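Local coordinates for protein exotoxin A (Pseudomonas aeruginosa, PDB 1IKP) that enters animal cells with its receptor-binding and targeting domains, and with its catalytic domain transfers ADP-ribose from NAD to elongation factor 2, halting protein synthesis, at residues L102-G106 with L142-A146; G39-L43 with D218-G222. The protein carries 2 engineered substitutions. All blocks are in the same frame, centred on the assembly; numbering follows the deposited sequence.

Contact 1 (L102-G106 with L142-A146)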
loop_
_atom_site.group_PDB
_atom_site.type_symbol
_atom_site.label_atom_id
_atom_site.label_comp_id
_atom_site.label_asym_id
_atom_site.label_seq_id
_atom_site.Cartn_x
_atom_site.Cartn_y
_atom_site.Cartn_z
ATOM N N LEU A 102 -5.345 17.509 5.397
ATOM C CA LEU A 102 -4.584 17.908 4.227
ATOM C C LEU A 102 -5.494 18.047 3.022
ATOM O O LEU A 102 -6.268 17.130 2.697
ATOM C CB LEU A 102 -3.506 16.860 3.905
ATOM C CG LEU A 102 -2.629 16.361 5.050
ATOM C CD1 LEU A 102 -1.636 15.337 4.538
ATOM C CD2 LEU A 102 -1.915 17.541 5.696
ATOM N N VAL A 103 -5.389 19.195 2.357
ATOM C CA VAL A 103 -6.173 19.464 1.149
ATOM C C VAL A 103 -5.178 19.659 -0.004
ATOM O O VAL A 103 -4.359 20.583 0.027
ATOM C CB VAL A 103 -7.045 20.730 1.318
ATOM C CG1 VAL A 103 -7.880 20.979 0.039
ATOM C CG2 VAL A 103 -7.958 20.556 2.536
ATOM N N PRO A 104 -5.225 18.782 -1.026
ATOM C CA PRO A 104 -4.291 18.929 -2.142
ATOM C C PRO A 104 -4.785 20.009 -3.081
ATOM O O PRO A 104 -5.981 20.281 -3.152
ATOM C CB PRO A 104 -4.280 17.534 -2.761
ATOM C CG PRO A 104 -5.717 17.108 -2.612
ATOM C CD PRO A 104 -6.092 17.598 -1.209
ATOM N N ILE A 105 -3.839 20.650 -3.767
ATOM C CA ILE A 105 -4.184 21.692 -4.728
ATOM C C ILE A 105 -3.398 21.414 -6.008
ATOM O O ILE A 105 -2.312 20.832 -5.985
ATOM C CB ILE A 105 -3.898 23.134 -4.175
ATOM C CG1 ILE A 105 -2.440 23.269 -3.748
ATOM C CG2 ILE A 105 -4.852 23.450 -3.022
ATOM C CD1 ILE A 105 -2.094 24.670 -3.240
ATOM N N GLY A 106 -3.980 21.799 -7.135
ATOM C CA GLY A 106 -3.334 21.559 -8.412
ATOM C C GLY A 106 -4.324 20.965 -9.397
ATOM O O GLY A 106 -5.347 20.406 -8.999
ATOM N N LEU A 142 -13.304 19.978 -2.937
ATOM C CA LEU A 142 -11.925 20.229 -2.496
ATOM C C LEU A 142 -11.569 21.692 -2.716
ATOM O O LEU A 142 -10.891 22.323 -1.896
ATOM C CB LEU A 142 -10.932 19.400 -3.289
ATOM C CG LEU A 142 -10.714 17.959 -2.878
ATOM C CD1 LEU A 142 -9.550 17.422 -3.685
ATOM C CD2 LEU A 142 -10.399 17.852 -1.374
ATOM N N ALA A 143 -11.985 22.230 -3.857
ATOM C CA ALA A 143 -11.715 23.623 -4.158
ATOM C C ALA A 143 -12.348 24.498 -3.075
ATOM O O ALA A 143 -11.759 25.484 -2.625
ATOM C CB ALA A 143 -12.279 23.978 -5.530
ATOM N N LYS A 144 -13.552 24.137 -2.642
ATOM C CA LYS A 144 -14.222 24.918 -1.611
ATOM C C LYS A 144 -13.502 24.804 -0.271
ATOM O O LYS A 144 -13.365 25.783 0.455
ATOM C CB LYS A 144 -15.672 24.463 -1.448
ATOM C CG LYS A 144 -16.471 25.346 -0.507
ATOM C CD LYS A 144 -17.914 24.885 -0.380
ATOM C CE LYS A 144 -18.757 25.928 0.342
ATOM N NZ LYS A 144 -18.201 26.275 1.696
ATOM N N LEU A 145 -13.046 23.604 0.060
ATOM C CA LEU A 145 -12.330 23.412 1.314
ATOM C C LEU A 145 -11.010 24.178 1.338
ATOM O O LEU A 145 -10.543 24.563 2.416
ATOM C CB LEU A 145 -12.072 21.924 1.555
ATOM C CG LEU A 145 -13.344 21.105 1.785
ATOM C CD1 LEU A 145 -12.988 19.643 1.841
ATOM C CD2 LEU A 145 -14.017 21.531 3.085
ATOM N N ALA A 146 -10.424 24.419 0.163
ATOM C CA ALA A 146 -9.141 25.129 0.054
ATOM C C ALA A 146 -9.275 26.638 -0.108
ATOM O O ALA A 146 -8.261 27.334 -0.300
ATOM C CB ALA A 146 -8.335 24.570 -1.109
HETATM O O HOH W 1 -8.157 22.021 -3.646
#

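Contact 2 (G39-L43 with D218-G222)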
loop_
_atom_site.group_PDB
_atom_site.type_symbol
_atom_site.label_atom_id
_atom_site.label_comp_id
_atom_site.label_asym_id
_atom_site.label_seq_id
_atom_site.Cartn_x
_atom_site.Cartn_y
_atom_site.Cartn_z
ATOM N N GLY A 39 0.755 24.695 -10.433
ATOM C CA GLY A 39 1.676 23.668 -9.980
ATOM C C GLY A 39 0.907 22.691 -9.109
ATOM O O GLY A 39 -0.269 22.428 -9.360
ATOM N N GLN A 40 1.558 22.144 -8.092
ATOM C CA GLN A 40 0.884 21.221 -7.192
ATOM C C GLN A 40 1.342 21.508 -5.787
ATOM O O GLN A 40 2.487 21.902 -5.555
ATOM C CB GLN A 40 1.166 19.758 -7.558
ATOM C CG GLN A 40 2.622 19.376 -7.651
ATOM C CD GLN A 40 2.823 17.926 -8.074
ATOM O OE1 GLN A 40 3.777 17.612 -8.771
ATOM N NE2 GLN A 40 1.928 17.039 -7.642
ATOM N N GLY A 41 0.441 21.330 -4.832
ATOM C CA GLY A 41 0.815 21.589 -3.461
ATOM C C GLY A 41 -0.137 20.906 -2.512
ATOM O O GLY A 41 -1.096 20.260 -2.942
ATOM N N VAL A 42 0.150 21.063 -1.223
ATOM C CA VAL A 42 -0.667 20.521 -0.144
ATOM C C VAL A 42 -0.875 21.583 0.936
ATOM O O VAL A 42 0.092 22.184 1.432
ATOM C CB VAL A 42 0.002 19.313 0.518
ATOM C CG1 VAL A 42 -0.852 18.827 1.706
ATOM C CG2 VAL A 42 0.184 18.176 -0.483
ATOM N N LEU A 43 -2.134 21.835 1.272
ATOM C CA LEU A 43 -2.494 22.743 2.346
ATOM C C LEU A 43 -2.600 21.868 3.588
ATOM O O LEU A 43 -3.311 20.857 3.569
ATOM C CB LEU A 43 -3.857 23.392 2.090
ATOM C CG LEU A 43 -3.854 24.456 1.003
ATOM C CD1 LEU A 43 -5.270 24.745 0.545
ATOM C CD2 LEU A 43 -3.189 25.727 1.565
ATOM N N ASP A 218 12.899 14.442 -7.167
ATOM C CA ASP A 218 13.047 15.889 -7.303
ATOM C C ASP A 218 11.814 16.760 -7.073
ATOM O O ASP A 218 11.902 17.784 -6.393
ATOM C CB ASP A 218 13.644 16.229 -8.670
ATOM C CG ASP A 218 15.052 15.692 -8.839
ATOM O OD1 ASP A 218 15.843 15.786 -7.875
ATOM O OD2 ASP A 218 15.371 15.188 -9.938
ATOM N N THR A 219 10.673 16.364 -7.626
ATOM C CA THR A 219 9.442 17.146 -7.493
ATOM C C THR A 219 9.152 17.657 -6.082
ATOM O O THR A 219 9.048 18.869 -5.847
ATOM C CB THR A 219 8.221 16.338 -7.972
ATOM O OG1 THR A 219 8.412 15.954 -9.341
ATOM C CG2 THR A 219 6.951 17.173 -7.868
ATOM N N TRP A 220 9.014 16.742 -5.135
ATOM C CA TRP A 220 8.721 17.165 -3.781
ATOM C C TRP A 220 9.974 17.425 -2.954
ATOM O O TRP A 220 9.925 18.107 -1.929
ATOM C CB TRP A 220 7.794 16.146 -3.110
ATOM C CG TRP A 220 6.422 16.128 -3.737
ATOM C CD1 TRP A 220 5.952 15.246 -4.681
ATOM C CD2 TRP A 220 5.360 17.066 -3.512
ATOM N NE1 TRP A 220 4.669 15.580 -5.048
ATOM C CE2 TRP A 220 4.280 16.692 -4.346
ATOM C CE3 TRP A 220 5.218 18.191 -2.688
ATOM C CZ2 TRP A 220 3.075 17.403 -4.380
ATOM C CZ3 TRP A 220 4.022 18.897 -2.721
ATOM C CH2 TRP A 220 2.966 18.499 -3.562
ATOM N N GLU A 221 11.104 16.890 -3.403
ATOM C CA GLU A 221 12.367 17.119 -2.711
ATOM C C GLU A 221 12.639 18.626 -2.695
ATOM O O GLU A 221 13.085 19.174 -1.690
ATOM C CB GLU A 221 13.495 16.390 -3.449
ATOM C CG GLU A 221 14.896 16.773 -3.004
ATOM C CD GLU A 221 15.161 16.441 -1.555
ATOM O OE1 GLU A 221 16.248 16.801 -1.054
ATOM O OE2 GLU A 221 14.288 15.816 -0.917
ATOM N N GLY A 222 12.340 19.296 -3.802
ATOM C CA GLY A 222 12.578 20.730 -3.885
ATOM C C GLY A 222 11.383 21.585 -3.500
ATOM O O GLY A 222 11.196 22.684 -4.015
#

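Contact 1 (L102-G106 with L142-A146)
Val-103 carries the apolar part of this contact. Its CG1 methyl meets the CB of Ala-146 at 3.8 Å. The same methyl lies against the last turn of the helix, with Leu-142 O 3.8 Å from Val-103 CG1. The valine holds CG1 opposite its backbone N (chi1 -179°), and the other methyl is left to touch Leu-145: Val-103 CG2 lies 4.4 Å from Leu-145 CB. One valine thus spreads its two branches over three residues of the segment 142-146. Ile-105, two residues on, adds its short branch: Ile-105 CG2 rests 4.1 Å from Ala-146 CB. The alanine methyl therefore touches both a valine and an isoleucine methyl of the same strand. Pro-104 meets the helix elsewhere. Its ring atom CG is 4.0 Å from Leu-142 CD1, and the two side chains cross at about a right angle.

The polar part runs through water. No direct hydrogen bond joins the segments. Water 1 donates to Pro-104 O at 2.8 Å and, more weakly, to Leu-142 O at 3.3 Å. Leu-142 O also accepts from Ala-146 N, just past the end of the helix, at 3.0 Å.

Ile-113 of the neighbouring strand 112-120 touches both Val-103 and Leu-142. All the touching residues are buried. The arrangement is a short helix, 139-145, laid by its last turn on a face of a beta-sheet. It belongs to the binding domain, whose family falls in the concanavalin-like clan of beta-sandwich proteins.

Contact 2 (G39-L43 with D218-G222)
Arg-186 O is gripped by two side chains of this contact, Gln-40 through NE2 and Trp-220 through NE1. This shared carbonyl brings the amide and the indole together, with Gln-40 NE2 4.0 Å from Trp-220 NE1. The two do not bond to each other. The amide plane is turned 61° from the ring plane, and Gln-40 NE2 comes within 3.5 Å of Trp-220 CZ2 on an oblique approach. The glutamine side chain leaves the backbone with CG between the backbone N and the carbonyl carbon (chi1 54°). It then runs out extended, and Gln-40 CG is 3.8 Å from Trp-220 CZ2. At the other end of the amide group, Gln-40 OE1 lies 3.3 Å from the methyl CG2 of Thr-219, and these two side chains cross at about a right angle.

The rest is apolar. Gly-41 brings its CA to the edge of the indole, near the ring plane, 3.8 Å from Trp-220 CH2. Val-42 sends its CG2 methyl to the same ring atom, 4.2 Å from Trp-220 CH2. The indole thus reaches the strand with its six-membered ring, while its NE1 is held by Arg-186. Trp-190 of helix 188-191 also touches Val-42, and Leu-198 touches Trp-220.

The contact joins parts of the chain some 175 residues apart. A tryptophan of the short helix 218-221 packs on strand 40-49, within a binding domain of the concanavalin-like, beta-sandwich class.

In the fold
Both contacts are buried and use the same sheet. Strands 97-106 and 40-49 are antiparallel neighbours in it, and probable hydrogen bonds join them, Val-103 O to Leu-43 N and Ile-105 N to Gly-41 O. The centres of the two contacts lie about 14 Å apart. Leu-43 links them by packing on Ala-146 and Ile-105. Each contact brings a different short helix to the sheet, 139-145 in contact 1 and 218-221 in contact 2. Their chemistry differs. Contact 1 joins aliphatic side chains and one bridging water. Contact 2 combines an indole with an amide, tied through the carbonyl of Arg-186, and its helix includes partly exposed Thr-219.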